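Local coordinates for protein hydrazine synthase subunit alpha (Candidatus Kuenenia stuttgartiensis, PDB 5C2V) that forms hydrazine within the hydrazine synthase complex, condensing hydroxylamine made in the gamma subunit with ammonia, and carries two c-type hemes, at residues S127-A132 with F229-T234; D236-F241 with V261-G266; G457-V462 with Q509-D514; V471-T476 with P771-Y776; V644-D649 with A765-I770. All coordinates share one frame; numbering follows the deposited sequence.

Contact 1: S127-A132 with F229-T234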
# COMPACT_ATOMS: atom_id res chain seq x y z
N SER D 127 -21.37 21.10 14.64
CA SER D 127 -21.32 19.94 15.54
C SER D 127 -21.05 20.28 17.01
O SER D 127 -20.05 19.84 17.57
CB SER D 127 -20.26 18.95 15.05
OG SER D 127 -20.60 18.43 13.78
N PRO D 128 -21.95 21.06 17.64
CA PRO D 128 -21.80 21.34 19.07
C PRO D 128 -22.26 20.17 19.94
O PRO D 128 -23.20 19.47 19.58
CB PRO D 128 -22.69 22.56 19.28
CG PRO D 128 -23.79 22.37 18.29
CD PRO D 128 -23.17 21.68 17.09
N ILE D 129 -21.59 19.96 21.08
CA ILE D 129 -22.03 18.97 22.06
C ILE D 129 -21.92 19.54 23.47
O ILE D 129 -21.14 20.46 23.72
CB ILE D 129 -21.21 17.67 21.99
CG1 ILE D 129 -19.73 17.95 22.23
CG2 ILE D 129 -21.43 16.96 20.66
CD1 ILE D 129 -18.88 16.70 22.32
N TYR D 130 -22.70 18.99 24.39
CA TYR D 130 -22.65 19.41 25.78
C TYR D 130 -21.69 18.53 26.57
O TYR D 130 -21.75 17.31 26.50
CB TYR D 130 -24.03 19.38 26.42
CG TYR D 130 -24.99 20.41 25.88
CD1 TYR D 130 -24.78 21.77 26.10
CD2 TYR D 130 -26.11 20.04 25.15
CE1 TYR D 130 -25.65 22.72 25.61
CE2 TYR D 130 -26.99 20.98 24.65
CZ TYR D 130 -26.76 22.32 24.89
OH TYR D 130 -27.63 23.26 24.39
N TYR D 131 -20.79 19.18 27.31
CA TYR D 131 -19.90 18.48 28.21
C TYR D 131 -20.10 19.05 29.60
O TYR D 131 -19.85 20.23 29.82
CB TYR D 131 -18.44 18.63 27.77
CG TYR D 131 -17.46 17.86 28.63
CD1 TYR D 131 -17.46 16.47 28.63
CD2 TYR D 131 -16.54 18.52 29.43
CE1 TYR D 131 -16.56 15.76 29.40
CE2 TYR D 131 -15.64 17.82 30.21
CZ TYR D 131 -15.66 16.44 30.19
OH TYR D 131 -14.77 15.73 30.96
N ALA D 132 -20.52 18.23 30.54
CA ALA D 132 -20.90 18.78 31.82
C ALA D 132 -19.68 18.82 32.74
O ALA D 132 -19.21 17.80 33.22
CB ALA D 132 -22.02 17.96 32.44
N PHE D 229 -12.83 17.38 13.66
CA PHE D 229 -14.28 17.52 13.59
C PHE D 229 -15.05 16.38 14.25
O PHE D 229 -14.47 15.41 14.73
CB PHE D 229 -14.71 17.64 12.13
CG PHE D 229 -14.30 16.48 11.27
CD1 PHE D 229 -13.04 16.45 10.69
CD2 PHE D 229 -15.17 15.43 11.03
CE1 PHE D 229 -12.65 15.38 9.89
CE2 PHE D 229 -14.79 14.36 10.23
CZ PHE D 229 -13.53 14.34 9.66
N ASP D 230 -16.38 16.52 14.24
CA ASP D 230 -17.30 15.55 14.83
C ASP D 230 -16.93 15.12 16.25
O ASP D 230 -16.62 13.95 16.48
CB ASP D 230 -17.41 14.32 13.93
CG ASP D 230 -18.08 14.63 12.60
OD1 ASP D 230 -18.27 15.82 12.29
OD2 ASP D 230 -18.43 13.67 11.87
N PRO D 231 -16.97 16.06 17.21
CA PRO D 231 -16.66 15.71 18.60
C PRO D 231 -17.80 14.96 19.29
O PRO D 231 -18.97 15.22 18.99
CB PRO D 231 -16.44 17.08 19.25
CG PRO D 231 -17.31 18.00 18.47
CD PRO D 231 -17.30 17.49 17.06
N TRP D 232 -17.45 14.05 20.19
CA TRP D 232 -18.45 13.27 20.92
C TRP D 232 -17.90 12.92 22.31
O TRP D 232 -16.87 13.45 22.72
CB TRP D 232 -18.83 12.01 20.15
CG TRP D 232 -20.16 11.43 20.53
CD1 TRP D 232 -20.40 10.19 21.05
CD2 TRP D 232 -21.44 12.07 20.43
NE1 TRP D 232 -21.74 10.02 21.28
CE2 TRP D 232 -22.41 11.16 20.91
CE3 TRP D 232 -21.87 13.33 19.98
CZ2 TRP D 232 -23.76 11.46 20.95
CZ3 TRP D 232 -23.22 13.62 20.03
CH2 TRP D 232 -24.15 12.69 20.51
N LEU D 233 -18.60 12.05 23.03
CA LEU D 233 -18.23 11.74 24.40
C LEU D 233 -17.72 10.31 24.58
O LEU D 233 -18.31 9.36 24.06
CB LEU D 233 -19.42 11.97 25.34
CG LEU D 233 -20.03 13.37 25.31
CD1 LEU D 233 -21.26 13.44 26.20
CD2 LEU D 233 -19.00 14.41 25.71
N THR D 234 -16.62 10.17 25.31
CA THR D 234 -16.10 8.86 25.69
C THR D 234 -16.74 8.43 27.01
O THR D 234 -17.13 9.28 27.81
CB THR D 234 -14.57 8.87 25.84
OG1 THR D 234 -14.20 9.62 27.00
CG2 THR D 234 -13.91 9.47 24.61
O HOH W 1 -17.71 18.72 12.88

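Contact 2: D236-F241 with V261-G266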
# COMPACT_ATOMS: atom_id res chain seq x y z
N ASP D 236 -15.40 7.32 29.58
CA ASP D 236 -14.58 7.76 30.71
C ASP D 236 -14.49 9.29 30.82
O ASP D 236 -13.74 9.81 31.65
CB ASP D 236 -13.18 7.15 30.63
CG ASP D 236 -12.63 7.13 29.22
OD1 ASP D 236 -12.64 8.18 28.55
OD2 ASP D 236 -12.17 6.05 28.79
N GLY D 237 -15.25 10.00 29.99
CA GLY D 237 -15.32 11.45 30.09
C GLY D 237 -14.34 12.29 29.29
O GLY D 237 -13.97 13.38 29.72
N ASN D 238 -13.91 11.78 28.14
CA ASN D 238 -13.09 12.57 27.23
C ASN D 238 -13.82 12.85 25.91
O ASN D 238 -14.95 12.41 25.72
CB ASN D 238 -11.76 11.87 26.96
CG ASN D 238 -11.00 11.56 28.23
OD1 ASN D 238 -10.19 12.37 28.70
ND2 ASN D 238 -11.25 10.39 28.81
N ILE D 239 -13.16 13.58 25.02
CA ILE D 239 -13.77 13.97 23.75
C ILE D 239 -13.29 13.10 22.59
O ILE D 239 -12.11 13.08 22.26
CB ILE D 239 -13.46 15.45 23.41
CG1 ILE D 239 -13.83 16.36 24.58
CG2 ILE D 239 -14.21 15.87 22.15
CD1 ILE D 239 -15.30 16.31 24.96
N LEU D 240 -14.23 12.37 21.99
CA LEU D 240 -13.95 11.51 20.85
C LEU D 240 -14.23 12.23 19.54
O LEU D 240 -15.31 12.80 19.36
CB LEU D 240 -14.79 10.23 20.93
CG LEU D 240 -14.68 9.23 19.78
CD1 LEU D 240 -13.44 8.36 19.92
CD2 LEU D 240 -15.94 8.38 19.69
N PHE D 241 -13.27 12.22 18.62
CA PHE D 241 -13.45 12.93 17.36
C PHE D 241 -12.58 12.40 16.22
O PHE D 241 -11.79 11.47 16.40
CB PHE D 241 -13.18 14.43 17.55
CG PHE D 241 -11.77 14.74 17.97
CD1 PHE D 241 -11.38 14.61 19.30
CD2 PHE D 241 -10.84 15.19 17.05
CE1 PHE D 241 -10.09 14.91 19.69
CE2 PHE D 241 -9.54 15.48 17.44
CZ PHE D 241 -9.17 15.35 18.76
N VAL D 261 -9.03 10.56 20.58
CA VAL D 261 -9.63 11.23 21.73
C VAL D 261 -8.70 12.30 22.29
O VAL D 261 -7.49 12.27 22.07
CB VAL D 261 -9.97 10.24 22.86
CG1 VAL D 261 -10.94 9.18 22.38
CG2 VAL D 261 -8.71 9.60 23.41
N ASP D 262 -9.29 13.26 23.00
CA ASP D 262 -8.52 14.30 23.67
C ASP D 262 -9.30 14.82 24.88
O ASP D 262 -10.53 14.76 24.91
CB ASP D 262 -8.21 15.45 22.71
CG ASP D 262 -7.12 16.38 23.23
OD1 ASP D 262 -6.76 16.27 24.42
OD2 ASP D 262 -6.63 17.22 22.45
N ASN D 263 -8.58 15.34 25.87
CA ASN D 263 -9.23 15.97 27.01
C ASN D 263 -9.94 17.24 26.56
O ASN D 263 -9.55 17.85 25.56
CB ASN D 263 -8.22 16.28 28.11
CG ASN D 263 -7.71 15.04 28.81
OD1 ASN D 263 -6.50 14.86 28.98
ND2 ASN D 263 -8.63 14.17 29.21
N TRP D 264 -10.98 17.63 27.28
CA TRP D 264 -11.83 18.74 26.85
C TRP D 264 -11.09 20.08 26.84
O TRP D 264 -11.57 21.05 26.26
CB TRP D 264 -13.08 18.83 27.72
CG TRP D 264 -12.83 19.18 29.16
CD1 TRP D 264 -12.28 18.37 30.11
CD2 TRP D 264 -13.13 20.42 29.80
NE1 TRP D 264 -12.22 19.04 31.31
CE2 TRP D 264 -12.73 20.30 31.15
CE3 TRP D 264 -13.70 21.62 29.37
CZ2 TRP D 264 -12.88 21.34 32.06
CZ3 TRP D 264 -13.84 22.65 30.28
CH2 TRP D 264 -13.44 22.50 31.61
N ASP D 265 -9.93 20.13 27.49
CA ASP D 265 -9.06 21.30 27.39
C ASP D 265 -7.96 21.09 26.36
O ASP D 265 -7.17 22.00 26.09
CB ASP D 265 -8.44 21.62 28.76
CG ASP D 265 -7.65 20.47 29.33
OD1 ASP D 265 -8.00 19.31 29.04
OD2 ASP D 265 -6.68 20.72 30.07
N GLY D 266 -7.91 19.90 25.77
CA GLY D 266 -6.90 19.57 24.77
C GLY D 266 -5.53 19.32 25.37
O GLY D 266 -4.51 19.65 24.76
O HOH W 2 -11.49 14.74 29.11

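Contact 3: G457-V462 with Q509-D514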
# COMPACT_ATOMS: atom_id res chain seq x y z
N GLY D 457 23.05 7.15 22.65
CA GLY D 457 24.25 7.92 22.36
C GLY D 457 24.36 8.28 20.89
O GLY D 457 25.04 9.24 20.53
N ASP D 458 23.68 7.52 20.04
CA ASP D 458 23.69 7.79 18.60
C ASP D 458 22.84 9.01 18.29
O ASP D 458 23.11 9.74 17.34
CB ASP D 458 23.19 6.58 17.81
CG ASP D 458 24.15 5.41 17.88
OD1 ASP D 458 25.37 5.64 17.95
OD2 ASP D 458 23.67 4.26 17.85
N ILE D 459 21.80 9.24 19.10
CA ILE D 459 20.96 10.41 18.92
C ILE D 459 21.48 11.53 19.81
O ILE D 459 21.35 11.49 21.03
CB ILE D 459 19.49 10.10 19.26
CG1 ILE D 459 18.96 8.99 18.36
CG2 ILE D 459 18.64 11.36 19.13
CD1 ILE D 459 19.02 9.31 16.88
N LYS D 460 22.06 12.54 19.17
CA LYS D 460 22.67 13.66 19.89
C LYS D 460 21.66 14.72 20.29
O LYS D 460 21.71 15.26 21.40
CB LYS D 460 23.78 14.28 19.04
CG LYS D 460 24.92 13.33 18.72
CD LYS D 460 25.45 12.66 19.97
CE LYS D 460 26.68 11.83 19.67
NZ LYS D 460 27.11 11.02 20.84
N ALA D 461 20.75 15.04 19.38
CA ALA D 461 19.79 16.11 19.61
C ALA D 461 18.47 15.87 18.89
O ALA D 461 18.27 14.83 18.26
CB ALA D 461 20.39 17.44 19.17
N VAL D 462 17.57 16.84 19.00
CA VAL D 462 16.29 16.81 18.32
C VAL D 462 15.97 18.18 17.73
O VAL D 462 16.25 19.22 18.34
CB VAL D 462 15.13 16.38 19.26
CG1 VAL D 462 15.26 14.91 19.63
CG2 VAL D 462 15.08 17.26 20.50
N GLN D 509 17.09 20.81 20.68
CA GLN D 509 17.34 20.45 22.08
C GLN D 509 18.20 19.20 22.18
O GLN D 509 17.97 18.22 21.47
CB GLN D 509 16.02 20.23 22.82
CG GLN D 509 16.18 20.07 24.32
CD GLN D 509 16.82 21.28 24.96
OE1 GLN D 509 17.75 21.16 25.76
NE2 GLN D 509 16.34 22.47 24.60
N TYR D 510 19.20 19.22 23.06
CA TYR D 510 20.12 18.09 23.18
C TYR D 510 19.43 16.85 23.75
O TYR D 510 18.39 16.94 24.40
CB TYR D 510 21.33 18.46 24.04
CG TYR D 510 21.01 18.83 25.48
CD1 TYR D 510 20.95 17.86 26.47
CD2 TYR D 510 20.81 20.15 25.85
CE1 TYR D 510 20.67 18.19 27.78
CE2 TYR D 510 20.53 20.49 27.16
CZ TYR D 510 20.46 19.51 28.12
OH TYR D 510 20.18 19.84 29.43
N VAL D 511 20.03 15.69 23.49
CA VAL D 511 19.50 14.42 23.98
C VAL D 511 20.52 13.75 24.91
O VAL D 511 21.71 13.69 24.60
CB VAL D 511 19.15 13.47 22.82
CG1 VAL D 511 18.77 12.09 23.34
CG2 VAL D 511 18.02 14.05 21.99
N GLU D 512 20.04 13.25 26.04
CA GLU D 512 20.90 12.59 27.02
C GLU D 512 21.47 11.28 26.47
O GLU D 512 20.94 10.72 25.51
CB GLU D 512 20.14 12.32 28.32
CG GLU D 512 19.61 13.57 29.01
CD GLU D 512 20.72 14.40 29.65
OE1 GLU D 512 20.45 15.56 30.00
OE2 GLU D 512 21.84 13.88 29.80
N SER D 513 22.55 10.81 27.08
CA SER D 513 23.25 9.61 26.63
C SER D 513 22.37 8.36 26.65
O SER D 513 22.66 7.38 25.96
CB SER D 513 24.50 9.38 27.48
OG SER D 513 24.16 9.07 28.82
N ASP D 514 21.31 8.39 27.45
CA ASP D 514 20.41 7.24 27.55
C ASP D 514 19.23 7.37 26.58
O ASP D 514 18.34 6.51 26.56
CB ASP D 514 19.90 7.07 28.98
CG ASP D 514 19.00 8.21 29.42
OD1 ASP D 514 19.18 9.34 28.92
OD2 ASP D 514 18.12 7.97 30.27
O HOH W 3 21.17 9.23 22.69

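Contact 4: V471-T476 with P771-Y776. With CA (calcium ion), chain Z.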
# COMPACT_ATOMS: atom_id res chain seq x y z
N VAL D 471 -1.78 30.88 4.30
CA VAL D 471 -2.71 31.97 4.10
C VAL D 471 -2.28 32.83 2.92
O VAL D 471 -1.22 33.47 2.93
CB VAL D 471 -2.85 32.84 5.38
CG1 VAL D 471 -3.61 32.08 6.46
CG2 VAL D 471 -1.49 33.28 5.91
N GLU D 472 -3.10 32.82 1.87
CA GLU D 472 -2.78 33.54 0.65
C GLU D 472 -3.99 34.34 0.18
O GLU D 472 -4.75 33.88 -0.68
CB GLU D 472 -2.33 32.56 -0.44
CG GLU D 472 -1.15 31.68 -0.05
CD GLU D 472 0.17 32.44 -0.04
OE1 GLU D 472 0.22 33.56 -0.59
OE2 GLU D 472 1.16 31.90 0.51
N PRO D 473 -4.17 35.54 0.74
CA PRO D 473 -5.32 36.40 0.43
C PRO D 473 -5.32 36.90 -1.01
O PRO D 473 -6.38 37.05 -1.61
CB PRO D 473 -5.15 37.57 1.41
CG PRO D 473 -3.69 37.60 1.71
CD PRO D 473 -3.26 36.16 1.71
N ASP D 474 -4.13 37.16 -1.55
CA ASP D 474 -4.01 37.63 -2.92
C ASP D 474 -3.83 36.45 -3.87
O ASP D 474 -2.83 35.74 -3.81
CB ASP D 474 -2.84 38.61 -3.05
CG ASP D 474 -2.72 39.21 -4.44
OD1 ASP D 474 -3.74 39.24 -5.16
OD2 ASP D 474 -1.61 39.64 -4.81
N SER D 475 -4.81 36.25 -4.75
CA SER D 475 -4.83 35.08 -5.62
C SER D 475 -3.88 35.21 -6.80
O SER D 475 -3.66 34.25 -7.54
CB SER D 475 -6.26 34.83 -6.12
OG SER D 475 -6.74 35.95 -6.85
N THR D 476 -3.32 36.40 -6.99
CA THR D 476 -2.36 36.61 -8.07
C THR D 476 -0.95 36.21 -7.65
O THR D 476 -0.06 36.05 -8.48
CB THR D 476 -2.37 38.07 -8.55
OG1 THR D 476 -1.81 38.92 -7.54
CG2 THR D 476 -3.79 38.53 -8.87
N PRO D 771 5.08 32.81 4.87
CA PRO D 771 3.63 32.82 4.66
C PRO D 771 3.11 34.14 4.08
O PRO D 771 3.51 35.21 4.54
CB PRO D 771 3.08 32.60 6.07
CG PRO D 771 4.16 31.86 6.78
CD PRO D 771 5.44 32.42 6.24
N GLY D 772 2.24 34.04 3.08
CA GLY D 772 1.69 35.22 2.43
C GLY D 772 2.62 35.77 1.36
O GLY D 772 3.76 35.34 1.24
N PRO D 773 2.12 36.73 0.58
CA PRO D 773 2.93 37.37 -0.47
C PRO D 773 4.08 38.19 0.10
O PRO D 773 3.87 38.98 1.02
CB PRO D 773 1.92 38.26 -1.20
CG PRO D 773 0.85 38.52 -0.20
CD PRO D 773 0.75 37.27 0.62
N ASP D 774 5.27 38.01 -0.45
CA ASP D 774 6.44 38.76 -0.00
C ASP D 774 7.21 39.35 -1.18
O ASP D 774 6.78 39.25 -2.33
CB ASP D 774 7.37 37.88 0.84
CG ASP D 774 7.61 36.52 0.21
OD1 ASP D 774 8.42 36.44 -0.73
OD2 ASP D 774 6.99 35.54 0.68
N PHE D 775 8.36 39.95 -0.89
CA PHE D 775 9.14 40.65 -1.90
C PHE D 775 10.07 39.72 -2.68
O PHE D 775 10.64 40.12 -3.70
CB PHE D 775 9.97 41.77 -1.25
CG PHE D 775 9.14 42.89 -0.69
CD1 PHE D 775 7.87 43.15 -1.19
CD2 PHE D 775 9.62 43.68 0.34
CE1 PHE D 775 7.11 44.18 -0.67
CE2 PHE D 775 8.86 44.71 0.86
CZ PHE D 775 7.60 44.96 0.35
N TYR D 776 10.21 38.49 -2.21
CA TYR D 776 11.07 37.52 -2.88
C TYR D 776 10.39 36.92 -4.11
O TYR D 776 9.16 36.76 -4.12
CB TYR D 776 11.49 36.42 -1.90
CG TYR D 776 12.43 36.91 -0.82
CD1 TYR D 776 13.79 37.06 -1.07
CD2 TYR D 776 11.96 37.22 0.45
CE1 TYR D 776 14.65 37.50 -0.08
CE2 TYR D 776 12.81 37.67 1.44
CZ TYR D 776 14.16 37.81 1.17
OH TYR D 776 15.02 38.25 2.15
CA CA Z . 5.44 33.84 0.77
O HOH W 4 0.75 31.47 3.56
O HOH W 5 3.82 32.09 0.65
O HOH W 6 5.21 34.31 -1.57

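Contact 5: V644-D649 with A765-I770. With CA (calcium ion), chain Z.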
# COMPACT_ATOMS: atom_id res chain seq x y z
N VAL D 644 14.16 28.30 6.97
CA VAL D 644 15.05 28.28 5.82
C VAL D 644 14.26 28.47 4.53
O VAL D 644 13.43 27.64 4.16
CB VAL D 644 15.86 26.98 5.73
CG1 VAL D 644 16.81 27.02 4.54
CG2 VAL D 644 16.63 26.74 7.02
N ASP D 645 14.52 29.58 3.84
CA ASP D 645 13.85 29.89 2.59
C ASP D 645 14.82 29.71 1.42
O ASP D 645 15.94 30.21 1.46
CB ASP D 645 13.29 31.32 2.61
CG ASP D 645 12.40 31.62 1.42
OD1 ASP D 645 12.94 32.05 0.37
OD2 ASP D 645 11.17 31.44 1.54
N PHE D 646 14.37 29.00 0.38
CA PHE D 646 15.25 28.65 -0.73
C PHE D 646 15.77 29.88 -1.48
O PHE D 646 16.92 29.90 -1.92
CB PHE D 646 14.51 27.73 -1.71
CG PHE D 646 15.38 27.23 -2.83
CD1 PHE D 646 16.22 26.15 -2.65
CD2 PHE D 646 15.35 27.84 -4.08
CE1 PHE D 646 17.02 25.68 -3.67
CE2 PHE D 646 16.15 27.38 -5.11
CZ PHE D 646 16.98 26.30 -4.91
N ARG D 647 14.93 30.89 -1.63
CA ARG D 647 15.30 32.09 -2.37
C ARG D 647 16.28 32.96 -1.60
O ARG D 647 17.23 33.49 -2.16
CB ARG D 647 14.05 32.89 -2.73
CG ARG D 647 12.95 32.06 -3.36
CD ARG D 647 11.59 32.69 -3.14
NE ARG D 647 11.23 32.71 -1.73
CZ ARG D 647 10.12 33.26 -1.25
NH1 ARG D 647 9.25 33.83 -2.08
NH2 ARG D 647 9.88 33.24 0.05
N ARG D 648 16.02 33.11 -0.30
CA ARG D 648 16.83 33.97 0.55
C ARG D 648 18.13 33.31 1.01
O ARG D 648 19.16 33.97 1.13
CB ARG D 648 16.02 34.40 1.78
CG ARG D 648 16.70 35.44 2.65
CD ARG D 648 16.57 35.08 4.12
NE ARG D 648 15.18 34.83 4.50
CZ ARG D 648 14.82 34.19 5.61
NH1 ARG D 648 15.74 33.72 6.43
NH2 ARG D 648 13.53 34.01 5.88
N ASP D 649 18.08 32.00 1.25
CA ASP D 649 19.18 31.30 1.90
C ASP D 649 19.98 30.40 0.96
O ASP D 649 21.18 30.63 0.75
CB ASP D 649 18.64 30.47 3.08
CG ASP D 649 17.96 31.32 4.13
OD1 ASP D 649 18.44 32.44 4.39
OD2 ASP D 649 16.94 30.87 4.70
N ALA D 765 12.06 20.80 2.17
CA ALA D 765 12.62 21.34 0.93
C ALA D 765 11.64 22.27 0.21
O ALA D 765 11.40 22.12 -0.99
CB ALA D 765 13.04 20.21 0.00
N GLN D 766 11.09 23.23 0.94
CA GLN D 766 10.17 24.19 0.35
C GLN D 766 10.90 25.22 -0.50
O GLN D 766 12.13 25.18 -0.63
CB GLN D 766 9.36 24.90 1.44
CG GLN D 766 8.42 24.00 2.24
CD GLN D 766 9.14 23.27 3.35
OE1 GLN D 766 10.33 23.47 3.57
NE2 GLN D 766 8.41 22.41 4.06
N TRP D 767 10.13 26.13 -1.07
CA TRP D 767 10.64 27.23 -1.89
C TRP D 767 10.30 28.54 -1.19
O TRP D 767 11.18 29.30 -0.80
CB TRP D 767 10.04 27.18 -3.29
CG TRP D 767 10.00 28.51 -4.02
CD1 TRP D 767 8.97 29.41 -4.01
CD2 TRP D 767 10.99 29.04 -4.90
NE1 TRP D 767 9.28 30.49 -4.81
CE2 TRP D 767 10.52 30.29 -5.37
CE3 TRP D 767 12.25 28.60 -5.33
CZ2 TRP D 767 11.25 31.08 -6.24
CZ3 TRP D 767 12.98 29.40 -6.19
CH2 TRP D 767 12.48 30.62 -6.64
N ASP D 768 9.01 28.77 -1.03
CA ASP D 768 8.53 29.94 -0.32
C ASP D 768 8.14 29.50 1.08
O ASP D 768 7.09 28.89 1.28
CB ASP D 768 7.35 30.55 -1.07
CG ASP D 768 7.11 32.00 -0.73
OD1 ASP D 768 7.21 32.35 0.46
OD2 ASP D 768 6.83 32.79 -1.65
N ASN D 769 8.99 29.82 2.05
CA ASN D 769 8.73 29.47 3.44
C ASN D 769 8.19 30.63 4.25
O ASN D 769 7.96 30.51 5.45
CB ASN D 769 9.99 28.90 4.09
CG ASN D 769 9.90 27.41 4.35
OD1 ASN D 769 8.80 26.85 4.44
ND2 ASN D 769 11.05 26.75 4.46
N ILE D 770 8.01 31.78 3.60
CA ILE D 770 7.45 32.95 4.25
C ILE D 770 5.97 33.08 3.89
O ILE D 770 5.63 33.43 2.76
CB ILE D 770 8.19 34.24 3.84
CG1 ILE D 770 9.69 34.10 4.13
CG2 ILE D 770 7.61 35.44 4.56
CD1 ILE D 770 10.51 35.28 3.67
CA CA Z . 5.44 33.84 0.77
O HOH W 6 5.21 34.31 -1.57
O HOH W 5 3.82 32.09 0.65

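Contact 1: S127-A132 with F229-T234
Ile-129 and Pro-231 meet where two strands of the N-terminal beta-propeller lie against each other face on. The strands belong to different sheets and run nearly the same way, 14° between their directions, consistent with the inner strands of neighbouring blades; apolar side chains pack on side chains and backbone, without direct backbone pairing. Ile-129 is the peg. Its CG1 sits between the backbone N and the carbonyl carbon (chi1 59°), and an extended chi2 carries CD1 to within 3.9 Å of Pro-231 CB. The other branch, CG2, lies 3.7 Å from Trp-232 CE3, meeting the indole at a slant. Leu-233 extends the apolar seam. Its CG is anti to the carbonyl carbon (chi1 -56°), and Leu-233 CD2 lies 3.9 Å from Tyr-131 CD1, at the edge of that ring, while the tyrosine hydroxyl bonds to Gly-237 O and Ile-397 N. At the other end of the seam Pro-231 CG rests 3.4 Å from Ser-127 O. Here the chemistry turns polar: Asp-230 sends OD2 to Gln-288 N and Tyr-49 OH, and a water bridges the strands, accepting from Asp-230 N at 2.9 Å and bonding Ser-127 OG at 3.0 Å.

Contact 2: D236-F241 with V261-G266
Ile-239 and Asp-262 form the hydrogen-bonded antiparallel pair that closes one end of a propeller hairpin. Their backbones exchange two bonds, Ile-239 N to Asp-262 O and Asp-262 N to Ile-239 O, each 2.9 Å long. Packing is close on both faces here. Leu-240 CD1 lies 3.6 Å from Val-261 CG1 on one, and on the other the Phe-241 ring runs beside Asp-262, turning its edge, through CE1, to Asp-262 CB at 3.6 Å. Beyond Ile-239 the strands part, and the fit becomes looser and wetter. A water there donates to Gly-237 O and accepts from Asn-263 ND2, both at 2.9 Å, linking Gly-237 to the first residue of the type I turn Asn-263 to Gly-266. Asn-238 turns its ND2 back to Asp-236 OD1, and a magnesium ion lies about 3 Å from the Asn-263 side chain. In the blade, strand 239-245 stands between 228-233 and 256-262, with 270-273 outermost; Phe-241 reaches Leu-187 of strand 186-191, and Gln-58 of the gamma subunit packs on Asp-236.

Contact 3: G457-V462 with Q509-D514
Val-511 N gives Lys-460 O a 2.7 Å hydrogen bond, the donor tilted 33° from the carbonyl plane, at the end of an antiparallel strand pair in the heme-binding middle domain. Two further backbone bonds continue the ladder: Val-462 N to Gln-509 O at 2.9 Å, and Gln-509 N to Val-462 O at 3.0 Å. Val-511 supplies the apolar filling. Its CG2, anti to the carbonyl carbon, packs over Ala-461 CA at 3.6 Å and also touches Val-462 CG1 at 3.7 Å and Ile-459 CG2 at 4.0 Å, the two valines crossing at about a right angle. The Val-462 side chain comes within about 6 Å of a heme c. Where the strands separate, a water replaces direct pairing, accepting from Gly-457 N and donating to Ile-459 O and Glu-512 O. Strand 503-510 is outermost in its sheet, with 461-467 next and 527-532 beyond. Lys-460 sets out away from the partner segment at CB and folds back along its own: its NZ lies in the carbonyl plane of Gly-457 O, 2.7 Å from it.

Contact 4: V471-T476 with P771-Y776
Glu-472 reaches over Gly-772 at the rim of a calcium-binding loop, two irregular segments meeting near the protein surface. From CB, the side chain sets out with CG anti to the carbonyl carbon (chi1 -56°), and a bend at chi2 (-74°) swings CD across to the glycine, 4.0 Å from Gly-772 CA. The carboxylate then divides its tasks. OE1 lies 3.7 Å from Gly-772 CA and also approaches the ring of Pro-773, at CD. OE2 accepts a 2.7 Å bond from a water that is itself a ligand of the calcium ion, at 2.4 Å, which makes Glu-472 a second-shell residue; Asn-495 ND2 makes a weak bond to the same oxygen. The negative charge would be expected to favour the orientation of that water, whose oxygen faces the metal. A second water accepts from Val-471 N and Gly-772 N, tying the two backbones, and Val-471 O receives a CA-H contact from the glycine. The ion is held from this loop by Gly-772 O and Asp-774 OD2, each at 2.3 Å, while Asp-768 and Ile-770 supply the other protein ligands. The other oxygen of Asp-774, OD1, pairs with Arg-647 NH1 and, through its anti lone pair, accepts from Tyr-776 N at 3.1 Å, an Asx turn.

Contact 5: V644-D649 with A765-I770
Arg-647 links Asp-645 to Asp-768 in a salt-bridge network where the first turn of a helix in the cytochrome c domain meets a calcium loop. It grips Asp-645 side-on, NE to OD1 at 2.8 Å and NH2 to OD2 at 2.7 Å. Asp-768 instead lies over a face of the guanidinium, their planes 52° apart, with OD2 2.7 Å from Arg-647 NH1. The hydrogen bonds use Asp-645 again. Its OD2 accepts from Asn-769 N at 2.8 Å, a nearly straight bond (170°) that arrives from the face opposite Arg-647 NH2. As N-cap, Asp-645 also receives weak bonds through OD1 from the backbone N of Arg-647 and Arg-648. Beside it Asn-769 ND2 donates to Val-644 O at 2.6 Å, with the acceptor in the amide plane. The aromatic contacts centre on Trp-767: Arg-647 CG stands over its face, 3.5 Å from the centroid of the six-membered ring, a CH-pi contact, and the Phe-646 ring meets that indole rim to rim with planes at 35°. Metal bonds complete the set, Asp-768 OD1 at 2.3 Å and Ile-770 O both binding calcium. With both a calcium ion and an arginine beside it, Asp-768 is probably held as carboxylate, and the arginine would offset the repulsion between it and Asp-645, couplings that would tie the helix start to the metal loop.

Contacts 1 and 2 are buried and share a propeller sheet, in which strands 228-233 and 239-245 are neighbours; the first joins that sheet to another through apolar side chains, the second holds it together by backbone pairing. Contact 3, partly buried in the middle domain, uses the same ladder chemistry as contact 2, about 20 Å away at the nearest atoms. Contact 4 is irregular on both sides, whereas contact 5 sets a helix start against a loop; both gather polar groups around one calcium ion and share two of its waters, and Asp-774 pairs with Arg-647 between them. Yet contact 4 is a water-rich surface meeting, while contact 5 is buried, its ionic network flanked by aromatic packing.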